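Local coordinates for uncharacterized protein (PDB 3P02) that is of unknown function but probably combines an E-set-like beta region with a second region built on a large antiparallel beta sheet, at residues E79-S91 with E110-L124. Sequence-based numbering, arbitrary orientation.
Sequences ELYFRELPQKYYS and EFSLDGLDDSQKWAL. With EDO (1,2-ethanediol), chain G.
Tyr89 lays its ring over Leu116, whose CD1 sits 3.8 Å from the ring centroid, 14° off the normal; Ser112 O and Asp114 O meet the ring edge. One water joins the phenol OH to Asp114 O in the turn Leu113-Leu116, another to Asp117 N just after it. With an alanine here, the Leu116 methyl would probably lose its aromatic cover and both waters their hydroxyl partner. Leu85, CG anti to the backbone N (chi1 -180°), sets CD1 on Trp122 CB at 3.8 Å and CD2 at the Phe111 ring edge. Trp122 CH2 sits under the centre of the Arg83 guanidinium face, 3.6 Å from CZ, the planes 40° apart; in the guanidinium plane, NH1 donates to Gln120 OE1 (3.1 Å), standing above the Gln120 carbonyl plane. NE1 fixes the indole, donating to Asp117 O (2.9 Å). Lys121 NZ stands over the Phe82 face, 5.0 Å from its centroid, in a cation-pi contact, and bonds weakly to Leu80 O. Segment 79-91 links two sheets, Arg83-Leu85 pairing in parallel with strand 122-130 and Ser91 antiparallel with 104-112. Helix 65-74 packs on Leu80 and Tyr81, strand 146-154 on Phe82, strand 55-61 on Tyr90.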
loop_
_atom_site.group_PDB
_atom_site.type_symbol
_atom_site.label_atom_id
_atom_site.label_comp_id
_atom_site.label_asym_id
_atom_site.label_seq_id
_atom_site.Cartn_x
_atom_site.Cartn_y
_atom_site.Cartn_z
ATOM N N GLU A 79 -2.795 16.125 4.725
ATOM C CA GLU A 79 -2.129 15.423 3.639
ATOM C C GLU A 79 -1.778 13.970 4.010
ATOM O O GLU A 79 -1.553 13.148 3.108
ATOM C CB GLU A 79 -0.852 16.175 3.192
ATOM C CG GLU A 79 0.284 16.155 4.215
ATOM C CD GLU A 79 0.272 17.208 5.309
ATOM O OE1 GLU A 79 -0.799 17.805 5.584
ATOM O OE2 GLU A 79 1.347 17.423 5.918
ATOM N N LEU A 80 -1.712 13.662 5.336
ATOM C CA LEU A 80 -1.378 12.318 5.823
ATOM C C LEU A 80 -2.615 11.448 6.087
ATOM O O LEU A 80 -2.488 10.275 6.431
ATOM C CB LEU A 80 -0.630 12.456 7.162
ATOM C CG LEU A 80 0.666 13.302 7.203
ATOM C CD1 LEU A 80 1.353 13.099 8.562
ATOM C CD2 LEU A 80 1.632 12.890 6.088
ATOM N N TYR A 81 -3.797 12.049 5.997
ATOM C CA TYR A 81 -5.029 11.358 6.402
ATOM C C TYR A 81 -5.421 10.214 5.501
ATOM O O TYR A 81 -5.265 10.270 4.267
ATOM C CB TYR A 81 -6.197 12.340 6.436
ATOM C CG TYR A 81 -6.216 13.367 7.552
ATOM C CD1 TYR A 81 -5.138 13.506 8.428
ATOM C CD2 TYR A 81 -7.321 14.188 7.745
ATOM C CE1 TYR A 81 -5.168 14.442 9.471
ATOM C CE2 TYR A 81 -7.341 15.155 8.746
ATOM C CZ TYR A 81 -6.275 15.259 9.626
ATOM O OH TYR A 81 -6.344 16.195 10.636
ATOM N N PHE A 82 -6.027 9.207 6.138
ATOM C CA PHE A 82 -6.667 8.120 5.408
ATOM C C PHE A 82 -7.953 8.685 4.842
ATOM O O PHE A 82 -8.658 9.451 5.525
ATOM C CB PHE A 82 -7.014 6.941 6.348
ATOM C CG PHE A 82 -5.822 6.233 6.924
ATOM C CD1 PHE A 82 -5.136 5.281 6.184
ATOM C CD2 PHE A 82 -5.419 6.474 8.232
ATOM C CE1 PHE A 82 -4.026 4.624 6.725
ATOM C CE2 PHE A 82 -4.315 5.810 8.771
ATOM C CZ PHE A 82 -3.621 4.901 8.013
ATOM N N ARG A 83 -8.269 8.299 3.610
ATOM C CA ARG A 83 -9.520 8.656 2.955
ATOM C C ARG A 83 -10.407 7.447 2.961
ATOM O O ARG A 83 -9.906 6.328 2.825
ATOM C CB ARG A 83 -9.251 9.093 1.498
ATOM C CG ARG A 83 -8.393 10.362 1.415
ATOM C CD ARG A 83 -8.112 10.774 -0.015
ATOM N NE ARG A 83 -9.343 11.043 -0.769
ATOM C CZ ARG A 83 -9.375 11.373 -2.059
ATOM N NH1 ARG A 83 -8.249 11.494 -2.750
ATOM N NH2 ARG A 83 -10.534 11.579 -2.667
ATOM N N GLU A 84 -11.719 7.647 3.126
ATOM C CA GLU A 84 -12.629 6.517 3.097
ATOM C C GLU A 84 -12.591 5.837 1.737
ATOM O O GLU A 84 -12.770 6.493 0.710
ATOM C CB GLU A 84 -14.058 6.959 3.447
ATOM C CG GLU A 84 -15.044 5.800 3.454
ATOM C CD GLU A 84 -16.478 6.258 3.673
ATOM O OE1 GLU A 84 -16.704 7.080 4.584
ATOM O OE2 GLU A 84 -17.372 5.813 2.921
ATOM N N LEU A 85 -12.399 4.509 1.735
ATOM C CA LEU A 85 -12.393 3.768 0.486
ATOM C C LEU A 85 -13.795 3.844 -0.169
ATOM O O LEU A 85 -14.781 3.431 0.463
ATOM C CB LEU A 85 -12.011 2.297 0.772
ATOM C CG LEU A 85 -11.955 1.389 -0.466
ATOM C CD1 LEU A 85 -10.817 1.821 -1.398
ATOM C CD2 LEU A 85 -11.756 -0.074 -0.063
ATOM N N PRO A 86 -13.933 4.385 -1.407
ATOM C CA PRO A 86 -15.270 4.429 -2.035
ATOM C C PRO A 86 -15.879 3.032 -2.205
ATOM O O PRO A 86 -15.174 2.022 -2.404
ATOM C CB PRO A 86 -15.017 5.104 -3.390
ATOM C CG PRO A 86 -13.772 5.936 -3.130
ATOM C CD PRO A 86 -12.918 5.030 -2.264
ATOM N N GLN A 87 -17.219 3.004 -2.137
ATOM C CA GLN A 87 -18.045 1.808 -2.131
ATOM C C GLN A 87 -17.897 0.944 -3.408
ATOM O O GLN A 87 -18.073 -0.277 -3.350
ATOM C CB GLN A 87 -19.514 2.229 -1.835
ATOM C CG GLN A 87 -20.598 1.716 -2.713
ATOM C CD GLN A 87 -21.798 1.462 -1.844
ATOM O OE1 GLN A 87 -21.836 0.472 -1.117
ATOM N NE2 GLN A 87 -22.751 2.397 -1.822
ATOM N N LYS A 88 -17.513 1.547 -4.532
ATOM C CA LYS A 88 -17.325 0.754 -5.745
ATOM C C LYS A 88 -16.143 -0.222 -5.629
ATOM O O LYS A 88 -16.097 -1.209 -6.361
ATOM C CB LYS A 88 -17.160 1.653 -6.970
ATOM C CG LYS A 88 -15.925 2.551 -6.958
ATOM C CD LYS A 88 -15.838 3.244 -8.320
ATOM C CE LYS A 88 -14.533 3.933 -8.533
ATOM N NZ LYS A 88 -14.362 4.314 -9.964
ATOM N N TYR A 89 -15.254 -0.003 -4.643
ATOM C CA TYR A 89 -14.086 -0.864 -4.482
ATOM C C TYR A 89 -14.277 -2.048 -3.545
ATOM O O TYR A 89 -13.349 -2.872 -3.436
ATOM C CB TYR A 89 -12.911 -0.045 -3.978
ATOM C CG TYR A 89 -12.477 1.000 -4.973
ATOM C CD1 TYR A 89 -11.868 0.638 -6.169
ATOM C CD2 TYR A 89 -12.674 2.355 -4.720
ATOM C CE1 TYR A 89 -11.467 1.599 -7.094
ATOM C CE2 TYR A 89 -12.265 3.324 -5.629
ATOM C CZ TYR A 89 -11.666 2.939 -6.820
ATOM O OH TYR A 89 -11.241 3.867 -7.743
ATOM N N TYR A 90 -15.451 -2.184 -2.896
ATOM C CA TYR A 90 -15.584 -3.325 -2.008
ATOM C C TYR A 90 -17.020 -3.773 -1.890
ATOM O O TYR A 90 -17.956 -3.044 -2.248
ATOM C CB TYR A 90 -15.033 -2.980 -0.575
ATOM C CG TYR A 90 -15.820 -1.887 0.124
ATOM C CD1 TYR A 90 -17.012 -2.175 0.800
ATOM C CD2 TYR A 90 -15.438 -0.553 0.017
ATOM C CE1 TYR A 90 -17.783 -1.158 1.374
ATOM C CE2 TYR A 90 -16.194 0.467 0.598
ATOM C CZ TYR A 90 -17.370 0.160 1.267
ATOM O OH TYR A 90 -18.124 1.171 1.801
ATOM N N SER A 91 -17.189 -4.972 -1.317
ATOM C CA SER A 91 -18.504 -5.482 -0.947
ATOM C C SER A 91 -18.379 -6.413 0.242
ATOM O O SER A 91 -17.414 -7.164 0.371
ATOM C CB SER A 91 -19.221 -6.160 -2.108
ATOM O OG SER A 91 -18.688 -7.438 -2.400
ATOM N N GLU A 110 -14.932 -8.510 -0.093
ATOM C CA GLU A 110 -14.398 -8.645 -1.442
ATOM C C GLU A 110 -13.898 -7.304 -1.922
ATOM O O GLU A 110 -14.688 -6.377 -2.085
ATOM C CB GLU A 110 -15.455 -9.198 -2.398
ATOM C CG GLU A 110 -15.818 -10.650 -2.085
ATOM C CD GLU A 110 -16.811 -11.327 -3.014
ATOM O OE1 GLU A 110 -17.349 -10.647 -3.919
ATOM O OE2 GLU A 110 -17.047 -12.546 -2.840
ATOM N N PHE A 111 -12.590 -7.169 -2.066
ATOM C CA PHE A 111 -12.008 -5.947 -2.613
ATOM C C PHE A 111 -11.876 -6.079 -4.127
ATOM O O PHE A 111 -11.441 -7.140 -4.612
ATOM C CB PHE A 111 -10.626 -5.703 -2.003
ATOM C CG PHE A 111 -10.714 -5.273 -0.554
ATOM C CD1 PHE A 111 -11.033 -3.958 -0.223
ATOM C CD2 PHE A 111 -10.541 -6.193 0.474
ATOM C CE1 PHE A 111 -11.079 -3.545 1.108
ATOM C CE2 PHE A 111 -10.613 -5.783 1.811
ATOM C CZ PHE A 111 -10.899 -4.465 2.115
ATOM N N SER A 112 -12.220 -5.006 -4.859
ATOM C CA SER A 112 -12.101 -4.927 -6.324
ATOM C C SER A 112 -11.464 -3.591 -6.600
ATOM O O SER A 112 -12.151 -2.572 -6.627
ATOM C CB SER A 112 -13.474 -5.066 -6.979
ATOM O OG SER A 112 -14.023 -6.346 -6.717
ATOM N N LEU A 113 -10.113 -3.564 -6.661
ATOM C CA LEU A 113 -9.387 -2.294 -6.694
ATOM C C LEU A 113 -8.835 -1.810 -8.020
ATOM O O LEU A 113 -8.025 -0.876 -8.007
ATOM C CB LEU A 113 -8.227 -2.394 -5.681
ATOM C CG LEU A 113 -8.604 -2.960 -4.271
ATOM C CD1 LEU A 113 -7.405 -2.950 -3.364
ATOM C CD2 LEU A 113 -9.740 -2.131 -3.609
ATOM N N ASP A 114 -9.316 -2.351 -9.143
ATOM C CA ASP A 114 -8.862 -1.861 -10.457
ATOM C C ASP A 114 -9.077 -0.370 -10.554
ATOM O O ASP A 114 -10.140 0.139 -10.174
ATOM C CB ASP A 114 -9.601 -2.588 -11.591
ATOM C CG ASP A 114 -9.304 -4.065 -11.626
ATOM O OD1 ASP A 114 -9.401 -4.719 -10.558
ATOM O OD2 ASP A 114 -9.090 -4.592 -12.724
ATOM N N GLY A 115 -8.030 0.338 -10.949
ATOM C CA GLY A 115 -8.119 1.782 -11.089
ATOM C C GLY A 115 -7.962 2.590 -9.814
ATOM O O GLY A 115 -7.977 3.821 -9.885
ATOM N N LEU A 116 -7.774 1.927 -8.639
ATOM C CA LEU A 116 -7.602 2.648 -7.378
ATOM C C LEU A 116 -6.367 3.528 -7.455
ATOM O O LEU A 116 -5.325 3.058 -7.919
ATOM C CB LEU A 116 -7.480 1.666 -6.202
ATOM C CG LEU A 116 -7.433 2.317 -4.804
ATOM C CD1 LEU A 116 -8.754 3.017 -4.459
ATOM C CD2 LEU A 116 -7.097 1.277 -3.740
ATOM N N ASP A 117 -6.475 4.794 -7.027
ATOM C CA ASP A 117 -5.334 5.732 -7.018
ATOM C C ASP A 117 -4.415 5.400 -5.858
ATOM O O ASP A 117 -4.703 5.751 -4.721
ATOM C CB ASP A 117 -5.840 7.185 -6.910
ATOM C CG ASP A 117 -4.751 8.250 -6.943
ATOM O OD1 ASP A 117 -3.538 7.882 -6.934
ATOM O OD2 ASP A 117 -5.099 9.440 -6.947
ATOM N N ASP A 118 -3.263 4.791 -6.142
ATOM C CA ASP A 118 -2.347 4.373 -5.093
ATOM C C ASP A 118 -1.478 5.502 -4.556
ATOM O O ASP A 118 -0.616 5.248 -3.712
ATOM C CB ASP A 118 -1.480 3.191 -5.590
ATOM C CG ASP A 118 -0.953 2.267 -4.495
ATOM O OD1 ASP A 118 -1.625 2.138 -3.437
ATOM O OD2 ASP A 118 0.071 1.607 -4.726
ATOM N N SER A 119 -1.734 6.760 -4.964
ATOM C CA SER A 119 -1.003 7.876 -4.362
ATOM C C SER A 119 -1.696 8.322 -3.040
ATOM O O SER A 119 -1.153 9.136 -2.277
ATOM C CB SER A 119 -0.906 9.067 -5.322
ATOM O OG SER A 119 -2.169 9.696 -5.489
ATOM N N GLN A 120 -2.921 7.801 -2.798
ATOM C CA GLN A 120 -3.729 8.130 -1.631
ATOM C C GLN A 120 -3.782 6.969 -0.673
ATOM O O GLN A 120 -3.651 5.834 -1.113
ATOM C CB GLN A 120 -5.157 8.472 -2.075
ATOM C CG GLN A 120 -5.214 9.503 -3.206
ATOM C CD GLN A 120 -4.704 10.842 -2.751
ATOM O OE1 GLN A 120 -5.307 11.473 -1.876
ATOM N NE2 GLN A 120 -3.543 11.284 -3.296
ATOM N N LYS A 121 -3.957 7.240 0.632
ATOM C CA LYS A 121 -4.082 6.171 1.641
ATOM C C LYS A 121 -5.562 5.936 1.850
ATOM O O LYS A 121 -6.246 6.848 2.316
ATOM C CB LYS A 121 -3.409 6.559 2.985
ATOM C CG LYS A 121 -1.893 6.599 2.912
ATOM C CD LYS A 121 -1.209 6.644 4.292
ATOM C CE LYS A 121 -1.642 7.853 5.075
ATOM N NZ LYS A 121 -0.703 8.198 6.185
ATOM N N TRP A 122 -6.059 4.760 1.489
ATOM C CA TRP A 122 -7.484 4.467 1.607
ATOM C C TRP A 122 -7.761 3.600 2.809
ATOM O O TRP A 122 -6.952 2.724 3.150
ATOM C CB TRP A 122 -7.973 3.755 0.329
ATOM C CG TRP A 122 -7.715 4.555 -0.913
ATOM C CD1 TRP A 122 -6.673 4.409 -1.785
ATOM C CD2 TRP A 122 -8.497 5.658 -1.392
ATOM N NE1 TRP A 122 -6.752 5.363 -2.777
ATOM C CE2 TRP A 122 -7.868 6.139 -2.565
ATOM C CE3 TRP A 122 -9.662 6.309 -0.923
ATOM C CZ2 TRP A 122 -8.378 7.214 -3.299
ATOM C CZ3 TRP A 122 -10.165 7.392 -1.642
ATOM C CH2 TRP A 122 -9.524 7.838 -2.812
ATOM N N ALA A 123 -8.931 3.766 3.403
ATOM C CA ALA A 123 -9.264 2.906 4.531
ATOM C C ALA A 123 -10.744 2.604 4.568
ATOM O O ALA A 123 -11.568 3.428 4.196
ATOM C CB ALA A 123 -8.810 3.552 5.850
ATOM N N LEU A 124 -11.075 1.423 5.076
ATOM C CA LEU A 124 -12.447 0.966 5.220
ATOM C C LEU A 124 -12.730 0.715 6.723
ATOM O O LEU A 124 -12.219 -0.258 7.294
ATOM C CB LEU A 124 -12.670 -0.313 4.377
ATOM C CG LEU A 124 -14.039 -0.974 4.510
ATOM C CD1 LEU A 124 -15.184 -0.013 4.093
ATOM C CD2 LEU A 124 -14.091 -2.298 3.714
HETATM C C1 EDO G . -14.207 -1.427 -8.936
HETATM O O1 EDO G . -14.925 -0.252 -9.354
HETATM C C2 EDO G . -12.716 -1.258 -9.193
HETATM O O2 EDO G . -12.551 -0.514 -10.399
HETATM O O HOH W 1 -3.756 12.958 0.570
HETATM O O HOH W 2 -4.502 9.796 1.365
HETATM O O HOH W 3 -7.610 10.454 -5.936
HETATM O O HOH W 4 -11.330 2.818 -10.196
HETATM O O HOH W 5 -9.193 6.077 -7.067
HETATM O O HOH W 6 -17.343 -8.387 -5.153
#